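Long-range contact in SnoN,Epimerase SnoN (Streptomyces nogalater, PDB 5EP9), which acts as an epimerase in nogalamycin biosynthesis, binds iron and 2-oxoglutarate, and is probably a 2-oxoglutarate-dependent enzyme of the phytanoyl-CoA dioxygenase family: residues 78-91 with 123-137. Residues are numbered along the deposited sequence; the frame is centred on the assembly and turned at random.
Sequences SGAGTVMDYVADAQ and LEVLLKENKEKDASV. With AKG (2-oxoglutaric acid), chain E.
Lys-128 and Lys-131 both reach across to 78-91, the first in the 2-oxoglutarate pocket, the second at the surface; both segments belong to the first SnoN part of the fused chain. Lys-128, its chain bent at the last torsion (chi4 -93°), sets NZ 2.8 Å from Val-83 O, in the carbonyl plane on a lone pair; Val-137 O and Thr-139 OG1 take further bonds from the same nitrogen. With an alanine here, Val-83 O and Val-137 O would probably lose the ammonium that links them, and Thr-139 OG1 one of its partners. Lys-131 NZ meets Asp-85 OD2 at 2.9 Å nearly end-on to the C-O bond, a salt bridge that Asp-134 OD2 joins weakly. Asp-134 turns the syn lone pair of OD1 to Thr-82 OG1, 2.8 Å away, a hydroxyl also hydrogen-bonded to Arg-75 NE. A water ties Thr-82 O to Ser-136 OG, itself bonded to Asn-230 of the second part. From there toward 87 and 125, strands 82-87 and 123-128 pair antiparallel; beyond them Gln-91 OE1 accepts Leu-123 N at 2.9 Å, the donor well above the amide plane. Leu-126 CD2 packs 3.7 Å from Met-84 SD and also against Tyr-86 CB, while on the other face Val-125 lies alongside Val-87 under helix 54-70. Met-84 CE, turned by a bend at chi3 (71°), comes 3.4 Å from O4 of 2-oxoglutarate. The pairing gives this cupin-type sheet a mostly apolar wall beside the C5 carboxylate, Lys-128 likely adding positive potential near Arg-236.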
ATOM      1  N   SER A  78     -15.709  -9.640  -6.319  1.00 63.21           N
ATOM      2  CA  SER A  78     -16.792  -9.695  -5.285  1.00 68.03           C
ATOM      3  C   SER A  78     -18.036 -10.068  -6.056  1.00 69.75           C
ATOM      4  O   SER A  78     -17.981 -10.300  -7.269  1.00 69.40           O
ATOM      5  CB  SER A  78     -16.924  -8.372  -4.472  1.00 64.85           C
ATOM      6  OG  SER A  78     -17.282  -7.229  -5.285  1.00 62.69           O
ATOM      7  N   GLY A  79     -19.143 -10.163  -5.357  1.00 78.77           N
ATOM      8  CA  GLY A  79     -20.480 -10.379  -6.017  1.00 80.10           C
ATOM      9  C   GLY A  79     -20.799  -9.213  -6.931  1.00 77.39           C
ATOM     10  O   GLY A  79     -21.218  -9.409  -8.072  1.00 77.67           O
ATOM     11  N   ALA A  80     -20.490  -8.011  -6.423  1.00 76.83           N
ATOM     12  CA  ALA A  80     -20.617  -6.712  -7.157  1.00 74.94           C
ATOM     13  C   ALA A  80     -19.877  -6.681  -8.513  1.00 71.40           C
ATOM     14  O   ALA A  80     -20.352  -6.024  -9.477  1.00 72.52           O
ATOM     15  CB  ALA A  80     -20.161  -5.511  -6.300  1.00 71.80           C
ATOM     16  N   GLY A  81     -18.733  -7.386  -8.583  1.00 62.13           N
ATOM     17  CA  GLY A  81     -17.916  -7.477  -9.823  1.00 55.22           C
ATOM     18  C   GLY A  81     -16.436  -7.387  -9.512  1.00 46.57           C
ATOM     19  O   GLY A  81     -16.011  -7.678  -8.419  1.00 42.85           O
ATOM     20  N   THR A  82     -15.676  -6.882 -10.465  1.00 41.27           N
ATOM     21  CA  THR A  82     -14.249  -6.806 -10.316  1.00 36.90           C
ATOM     22  C   THR A  82     -13.754  -5.521  -9.658  1.00 34.43           C
ATOM     23  O   THR A  82     -13.716  -4.437 -10.225  1.00 33.20           O
ATOM     24  CB  THR A  82     -13.506  -7.017 -11.629  1.00 36.45           C
ATOM     25  OG1 THR A  82     -13.942  -8.264 -12.207  1.00 37.97           O
ATOM     26  CG2 THR A  82     -11.973  -7.008 -11.414  1.00 33.75           C
ATOM     27  N   VAL A  83     -13.182  -5.768  -8.504  1.00 32.89           N
ATOM     28  CA  VAL A  83     -12.594  -4.747  -7.672  1.00 31.86           C
ATOM     29  C   VAL A  83     -11.291  -4.331  -8.301  1.00 33.04           C
ATOM     30  O   VAL A  83     -11.007  -3.147  -8.441  1.00 31.52           O
ATOM     31  CB  VAL A  83     -12.385  -5.242  -6.221  1.00 31.93           C
ATOM     32  CG1 VAL A  83     -11.778  -4.153  -5.411  1.00 30.87           C
ATOM     33  CG2 VAL A  83     -13.711  -5.692  -5.541  1.00 33.41           C
ATOM     34  N   MET A  84     -10.487  -5.320  -8.635  1.00 34.62           N
ATOM     35  CA  MET A  84      -9.196  -5.086  -9.266  1.00 36.57           C
ATOM     36  C   MET A  84      -8.516  -6.369  -9.741  1.00 35.76           C
ATOM     37  O   MET A  84      -8.858  -7.454  -9.310  1.00 35.95           O
ATOM     38  CB  MET A  84      -8.191  -4.379  -8.344  1.00 37.32           C
ATOM     39  CG  MET A  84      -7.844  -5.170  -7.096  1.00 40.33           C
ATOM     40  SD  MET A  84      -6.560  -4.204  -6.221  1.00 43.12           S
ATOM     41  CE  MET A  84      -7.508  -2.801  -5.614  1.00 47.89           C
ATOM     42  N   ASP A  85      -7.473  -6.168 -10.535  1.00 34.43           N
ATOM     43  CA  ASP A  85      -6.498  -7.242 -10.847  1.00 34.34           C
ATOM     44  C   ASP A  85      -5.193  -6.744 -10.258  1.00 32.73           C
ATOM     45  O   ASP A  85      -4.921  -5.522 -10.303  1.00 30.77           O
ATOM     46  CB  ASP A  85      -6.343  -7.448 -12.333  1.00 37.02           C
ATOM     47  CG  ASP A  85      -7.605  -8.050 -12.989  1.00 40.93           C
ATOM     48  OD1 ASP A  85      -7.921  -9.259 -12.790  1.00 42.92           O
ATOM     49  OD2 ASP A  85      -8.294  -7.265 -13.705  1.00 47.49           O
ATOM     50  N   TYR A  86      -4.398  -7.663  -9.727  1.00 30.81           N
ATOM     51  CA  TYR A  86      -3.131  -7.281  -9.186  1.00 31.24           C
ATOM     52  C   TYR A  86      -2.089  -8.339  -9.378  1.00 31.23           C
ATOM     53  O   TYR A  86      -2.372  -9.554  -9.512  1.00 31.29           O
ATOM     54  CB  TYR A  86      -3.218  -6.892  -7.713  1.00 31.80           C
ATOM     55  CG  TYR A  86      -3.603  -7.984  -6.794  1.00 34.24           C
ATOM     56  CD1 TYR A  86      -4.954  -8.339  -6.616  1.00 37.10           C
ATOM     57  CD2 TYR A  86      -2.649  -8.669  -6.077  1.00 36.52           C
ATOM     58  CE1 TYR A  86      -5.299  -9.344  -5.721  1.00 38.96           C
ATOM     59  CE2 TYR A  86      -2.976  -9.695  -5.191  1.00 39.92           C
ATOM     60  CZ  TYR A  86      -4.304 -10.033  -5.016  1.00 40.29           C
ATOM     61  OH  TYR A  86      -4.556 -11.053  -4.131  1.00 39.23           O
ATOM     62  N   VAL A  87      -0.896  -7.862  -9.473  1.00 29.78           N
ATOM     63  CA  VAL A  87       0.260  -8.755  -9.476  1.00 31.32           C
ATOM     64  C   VAL A  87       0.737  -8.807  -8.038  1.00 30.61           C
ATOM     65  O   VAL A  87       1.177  -7.797  -7.503  1.00 29.35           O
ATOM     66  CB  VAL A  87       1.397  -8.275 -10.438  1.00 31.80           C
ATOM     67  CG1 VAL A  87       2.582  -9.257 -10.416  1.00 33.21           C
ATOM     68  CG2 VAL A  87       0.855  -8.128 -11.821  1.00 33.29           C
ATOM     69  N   ALA A  88       0.716 -10.005  -7.460  1.00 32.09           N
ATOM     70  CA  ALA A  88       1.052 -10.257  -6.036  1.00 33.03           C
ATOM     71  C   ALA A  88       2.559 -10.399  -5.880  1.00 34.06           C
ATOM     72  O   ALA A  88       3.233 -10.932  -6.755  1.00 31.93           O
ATOM     73  CB  ALA A  88       0.433 -11.564  -5.569  1.00 33.80           C
ATOM     74  N   ASP A  89       3.060  -9.809  -4.813  1.00 34.74           N
ATOM     75  CA  ASP A  89       4.469  -9.906  -4.456  1.00 36.97           C
ATOM     76  C   ASP A  89       5.383  -9.576  -5.667  1.00 35.99           C
ATOM     77  O   ASP A  89       6.314 -10.328  -5.991  1.00 34.97           O
ATOM     78  CB  ASP A  89       4.745 -11.312  -3.945  1.00 42.40           C
ATOM     79  CG  ASP A  89       3.882 -11.684  -2.726  1.00 47.76           C
ATOM     80  OD1 ASP A  89       4.050 -11.048  -1.647  1.00 46.70           O
ATOM     81  OD2 ASP A  89       2.958 -12.548  -2.917  1.00 52.00           O
ATOM     82  N   ALA A  90       5.062  -8.483  -6.335  1.00 33.08           N
ATOM     83  CA  ALA A  90       5.632  -8.186  -7.635  1.00 34.24           C
ATOM     84  C   ALA A  90       7.136  -7.972  -7.609  1.00 35.01           C
ATOM     85  O   ALA A  90       7.842  -8.316  -8.572  1.00 36.57           O
ATOM     86  CB  ALA A  90       4.949  -7.000  -8.223  1.00 33.15           C
ATOM     87  N   GLN A  91       7.604  -7.572  -6.446  1.00 34.54           N
ATOM     88  CA  GLN A  91       9.018  -7.393  -6.219  1.00 36.40           C
ATOM     89  C   GLN A  91       9.841  -8.636  -6.250  1.00 38.47           C
ATOM     90  O   GLN A  91      10.980  -8.545  -6.429  1.00 38.42           O
ATOM     91  CB  GLN A  91       9.300  -6.643  -4.938  1.00 36.37           C
ATOM     92  CG  GLN A  91       9.319  -7.469  -3.645  1.00 37.00           C
ATOM     93  CD  GLN A  91       7.920  -7.876  -3.112  1.00 36.08           C
ATOM     94  OE1 GLN A  91       6.907  -7.566  -3.676  1.00 36.54           O
ATOM     95  NE2 GLN A  91       7.919  -8.603  -2.051  1.00 37.95           N
ATOM     96  N   LEU A 123       5.247  -5.528  -2.346  1.00 30.69           N
ATOM     97  CA  LEU A 123       4.726  -4.600  -3.331  1.00 28.80           C
ATOM     98  C   LEU A 123       3.742  -5.301  -4.227  1.00 29.32           C
ATOM     99  O   LEU A 123       4.044  -6.378  -4.748  1.00 29.08           O
ATOM    100  CB  LEU A 123       5.810  -3.954  -4.126  1.00 28.60           C
ATOM    101  CG  LEU A 123       5.337  -2.869  -5.147  1.00 27.73           C
ATOM    102  CD1 LEU A 123       6.311  -1.733  -5.281  1.00 28.74           C
ATOM    103  CD2 LEU A 123       5.024  -3.441  -6.529  1.00 28.39           C
ATOM    104  N   GLU A 124       2.616  -4.652  -4.466  1.00 29.40           N
ATOM    105  CA  GLU A 124       1.662  -5.113  -5.523  1.00 31.46           C
ATOM    106  C   GLU A 124       1.471  -4.144  -6.663  1.00 29.94           C
ATOM    107  O   GLU A 124       1.519  -2.957  -6.456  1.00 30.25           O
ATOM    108  CB  GLU A 124       0.323  -5.446  -4.893  1.00 31.23           C
ATOM    109  CG  GLU A 124       0.403  -6.650  -3.938  1.00 34.87           C
ATOM    110  CD  GLU A 124      -0.917  -6.841  -3.099  1.00 37.63           C
ATOM    111  OE1 GLU A 124      -1.765  -5.919  -3.044  1.00 40.69           O
ATOM    112  OE2 GLU A 124      -1.144  -7.939  -2.581  1.00 37.19           O
ATOM    113  N   VAL A 125       1.215  -4.646  -7.865  1.00 29.90           N
ATOM    114  CA  VAL A 125       0.862  -3.813  -8.976  1.00 28.08           C
ATOM    115  C   VAL A 125      -0.648  -3.852  -9.112  1.00 28.52           C
ATOM    116  O   VAL A 125      -1.167  -4.929  -9.280  1.00 28.80           O
ATOM    117  CB  VAL A 125       1.501  -4.324 -10.271  1.00 29.00           C
ATOM    118  CG1 VAL A 125       1.089  -3.514 -11.482  1.00 28.77           C
ATOM    119  CG2 VAL A 125       3.019  -4.325 -10.176  1.00 29.70           C
ATOM    120  N   LEU A 126      -1.320  -2.693  -9.158  1.00 27.53           N
ATOM    121  CA  LEU A 126      -2.780  -2.672  -9.137  1.00 29.44           C
ATOM    122  C   LEU A 126      -3.335  -2.142 -10.429  1.00 29.35           C
ATOM    123  O   LEU A 126      -2.857  -1.165 -10.931  1.00 27.93           O
ATOM    124  CB  LEU A 126      -3.343  -1.862  -7.972  1.00 29.80           C
ATOM    125  CG  LEU A 126      -2.743  -2.155  -6.611  1.00 30.78           C
ATOM    126  CD1 LEU A 126      -3.387  -1.243  -5.564  1.00 31.42           C
ATOM    127  CD2 LEU A 126      -2.951  -3.582  -6.201  1.00 30.94           C
ATOM    128  N   LEU A 127      -4.362  -2.810 -10.926  1.00 29.54           N
ATOM    129  CA  LEU A 127      -5.099  -2.410 -12.115  1.00 30.04           C
ATOM    130  C   LEU A 127      -6.632  -2.399 -11.853  1.00 29.19           C
ATOM    131  O   LEU A 127      -7.195  -3.399 -11.464  1.00 29.40           O
ATOM    132  CB  LEU A 127      -4.834  -3.419 -13.210  1.00 32.82           C
ATOM    133  CG  LEU A 127      -5.656  -3.331 -14.491  1.00 34.65           C
ATOM    134  CD1 LEU A 127      -5.379  -2.035 -15.233  1.00 36.32           C
ATOM    135  CD2 LEU A 127      -5.388  -4.543 -15.390  1.00 35.28           C
ATOM    136  N   LYS A 128      -7.243  -1.269 -12.104  1.00 29.07           N
ATOM    137  CA  LYS A 128      -8.684  -1.166 -12.308  1.00 31.65           C
ATOM    138  C   LYS A 128      -8.993  -0.680 -13.661  1.00 30.98           C
ATOM    139  O   LYS A 128      -8.530   0.353 -14.085  1.00 31.70           O
ATOM    140  CB  LYS A 128      -9.386  -0.158 -11.373  1.00 32.43           C
ATOM    141  CG  LYS A 128      -9.553  -0.549  -9.976  1.00 32.66           C
ATOM    142  CD  LYS A 128     -10.543   0.473  -9.330  1.00 32.88           C
ATOM    143  CE  LYS A 128     -10.594   0.294  -7.825  1.00 32.65           C
ATOM    144  NZ  LYS A 128     -11.676  -0.606  -7.393  1.00 33.80           N
ATOM    145  N   GLU A 129      -9.790  -1.446 -14.345  1.00 33.97           N
ATOM    146  CA  GLU A 129     -10.215  -1.103 -15.666  1.00 37.69           C
ATOM    147  C   GLU A 129     -11.480  -1.790 -16.043  1.00 39.00           C
ATOM    148  O   GLU A 129     -11.860  -2.782 -15.458  1.00 38.79           O
ATOM    149  CB  GLU A 129      -9.152  -1.514 -16.706  1.00 41.29           C
ATOM    150  CG  GLU A 129      -9.051  -3.018 -16.883  1.00 43.35           C
ATOM    151  CD  GLU A 129      -8.039  -3.421 -17.935  1.00 46.54           C
ATOM    152  OE1 GLU A 129      -7.450  -2.541 -18.637  1.00 46.66           O
ATOM    153  OE2 GLU A 129      -7.879  -4.643 -18.072  1.00 50.15           O
ATOM    154  N   ASN A 130     -12.152  -1.180 -17.010  1.00 44.31           N
ATOM    155  CA  ASN A 130     -13.367  -1.771 -17.645  1.00 49.40           C
ATOM    156  C   ASN A 130     -13.009  -2.674 -18.836  1.00 55.31           C
ATOM    157  O   ASN A 130     -12.281  -2.269 -19.719  1.00 55.54           O
ATOM    158  CB  ASN A 130     -14.300  -0.684 -18.093  1.00 48.42           C
ATOM    159  CG  ASN A 130     -14.715   0.193 -16.930  1.00 46.68           C
ATOM    160  OD1 ASN A 130     -15.300  -0.280 -15.992  1.00 48.39           O
ATOM    161  ND2 ASN A 130     -14.430   1.466 -17.018  1.00 45.66           N
ATOM    162  N   LYS A 131     -13.476  -3.895 -18.800  1.00 62.05           N
ATOM    163  CA  LYS A 131     -13.282  -4.837 -19.894  1.00 71.02           C
ATOM    164  C   LYS A 131     -14.669  -5.043 -20.445  1.00 79.24           C
ATOM    165  O   LYS A 131     -15.685  -4.599 -19.866  1.00 79.42           O
ATOM    166  CB  LYS A 131     -12.726  -6.227 -19.441  1.00 73.81           C
ATOM    167  CG  LYS A 131     -11.356  -6.313 -18.781  1.00 70.07           C
ATOM    168  CD  LYS A 131     -11.285  -7.553 -17.868  1.00 69.42           C
ATOM    169  CE  LYS A 131     -10.151  -7.553 -16.832  1.00 69.37           C
ATOM    170  NZ  LYS A 131     -10.490  -6.811 -15.587  1.00 68.46           N
ATOM    171  N   GLU A 132     -14.699  -5.811 -21.518  1.00 86.46           N
ATOM    172  CA  GLU A 132     -15.937  -6.304 -22.066  1.00 92.47           C
ATOM    173  C   GLU A 132     -16.690  -7.233 -21.137  1.00 84.44           C
ATOM    174  O   GLU A 132     -16.176  -8.220 -20.704  1.00 83.85           O
ATOM    175  CB  GLU A 132     -15.627  -7.113 -23.336  1.00106.69           C
ATOM    176  CG  GLU A 132     -14.888  -6.326 -24.415  1.00111.60           C
ATOM    177  CD  GLU A 132     -15.731  -5.194 -24.992  1.00119.33           C
ATOM    178  OE1 GLU A 132     -16.929  -5.045 -24.639  1.00125.06           O
ATOM    179  OE2 GLU A 132     -15.186  -4.441 -25.802  1.00120.22           O
ATOM    180  N   LYS A 133     -17.924  -6.881 -20.863  1.00 82.70           N
ATOM    181  CA  LYS A 133     -18.799  -7.634 -19.935  1.00 84.75           C
ATOM    182  C   LYS A 133     -18.278  -7.713 -18.499  1.00 76.97           C
ATOM    183  O   LYS A 133     -18.875  -8.410 -17.661  1.00 83.28           O
ATOM    184  CB  LYS A 133     -19.110  -9.085 -20.425  1.00 88.34           C
ATOM    185  CG  LYS A 133     -20.506  -9.548 -19.990  1.00 87.54           C
ATOM    186  CD  LYS A 133     -21.096 -10.651 -20.847  1.00 88.79           C
ATOM    187  CE  LYS A 133     -22.032  -9.970 -21.805  1.00 90.69           C
ATOM    188  NZ  LYS A 133     -22.794 -10.960 -22.572  1.00 94.60           N
ATOM    189  N   ASP A 134     -17.243  -6.944 -18.194  1.00 65.89           N
ATOM    190  CA  ASP A 134     -16.685  -6.898 -16.851  1.00 56.46           C
ATOM    191  C   ASP A 134     -16.315  -5.478 -16.456  1.00 49.14           C
ATOM    192  O   ASP A 134     -15.212  -5.007 -16.617  1.00 44.69           O
ATOM    193  CB  ASP A 134     -15.483  -7.841 -16.757  1.00 57.16           C
ATOM    194  CG  ASP A 134     -14.906  -7.905 -15.334  1.00 54.99           C
ATOM    195  OD1 ASP A 134     -15.679  -7.939 -14.371  1.00 58.11           O
ATOM    196  OD2 ASP A 134     -13.681  -7.850 -15.158  1.00 55.10           O
ATOM    197  N   ALA A 135     -17.257  -4.814 -15.851  1.00 46.71           N
ATOM    198  CA  ALA A 135     -17.062  -3.447 -15.374  1.00 43.28           C
ATOM    199  C   ALA A 135     -16.299  -3.450 -14.057  1.00 40.11           C
ATOM    200  O   ALA A 135     -16.504  -4.256 -13.188  1.00 39.99           O
ATOM    201  CB  ALA A 135     -18.420  -2.696 -15.205  1.00 43.99           C
ATOM    202  N   SER A 136     -15.412  -2.497 -13.967  1.00 38.38           N
ATOM    203  CA  SER A 136     -14.768  -2.088 -12.742  1.00 38.07           C
ATOM    204  C   SER A 136     -15.836  -1.704 -11.683  1.00 37.29           C
ATOM    205  O   SER A 136     -16.738  -0.972 -11.979  1.00 37.50           O
ATOM    206  CB  SER A 136     -13.909  -0.841 -13.064  1.00 37.92           C
ATOM    207  OG  SER A 136     -13.235  -0.373 -11.952  1.00 38.34           O
ATOM    208  N   VAL A 137     -15.588  -2.110 -10.440  1.00 36.28           N
ATOM    209  CA  VAL A 137     -16.378  -1.723  -9.279  1.00 36.03           C
ATOM    210  C   VAL A 137     -15.488  -1.045  -8.235  1.00 33.42           C
ATOM    211  O   VAL A 137     -14.250  -1.131  -8.329  1.00 32.75           O
ATOM    212  CB  VAL A 137     -17.207  -2.885  -8.708  1.00 37.90           C
ATOM    213  CG1 VAL A 137     -18.065  -3.497  -9.834  1.00 39.37           C
ATOM    214  CG2 VAL A 137     -16.330  -3.927  -8.006  1.00 37.61           C
TER
HETATM  215  C1  AKG E 301      -4.466  -0.242  -0.130  1.00 33.71           C
HETATM  216  O1  AKG E 301      -4.351  -0.555   1.083  1.00 31.00           O
HETATM  217  O2  AKG E 301      -3.502   0.203  -0.800  1.00 32.30           O
HETATM  218  C2  AKG E 301      -5.787  -0.342  -0.793  1.00 36.04           C
HETATM  219  O5  AKG E 301      -6.762  -0.761  -0.136  1.00 33.13           O
HETATM  220  C3  AKG E 301      -5.869   0.066  -2.282  1.00 34.63           C
HETATM  221  C4  AKG E 301      -7.267   0.134  -2.889  1.00 35.26           C
HETATM  222  C5  AKG E 301      -7.338   0.503  -4.353  1.00 34.00           C
HETATM  223  O3  AKG E 301      -6.294   0.812  -4.955  1.00 35.19           O
HETATM  224  O4  AKG E 301      -8.450   0.448  -4.962  1.00 29.84           O
HETATM  225  O   HOH W   1     -11.903  -2.437 -10.988  1.00 52.44           O
HETATM  226  O   HOH W   2       1.292  -9.455  -2.814  1.00 44.42           O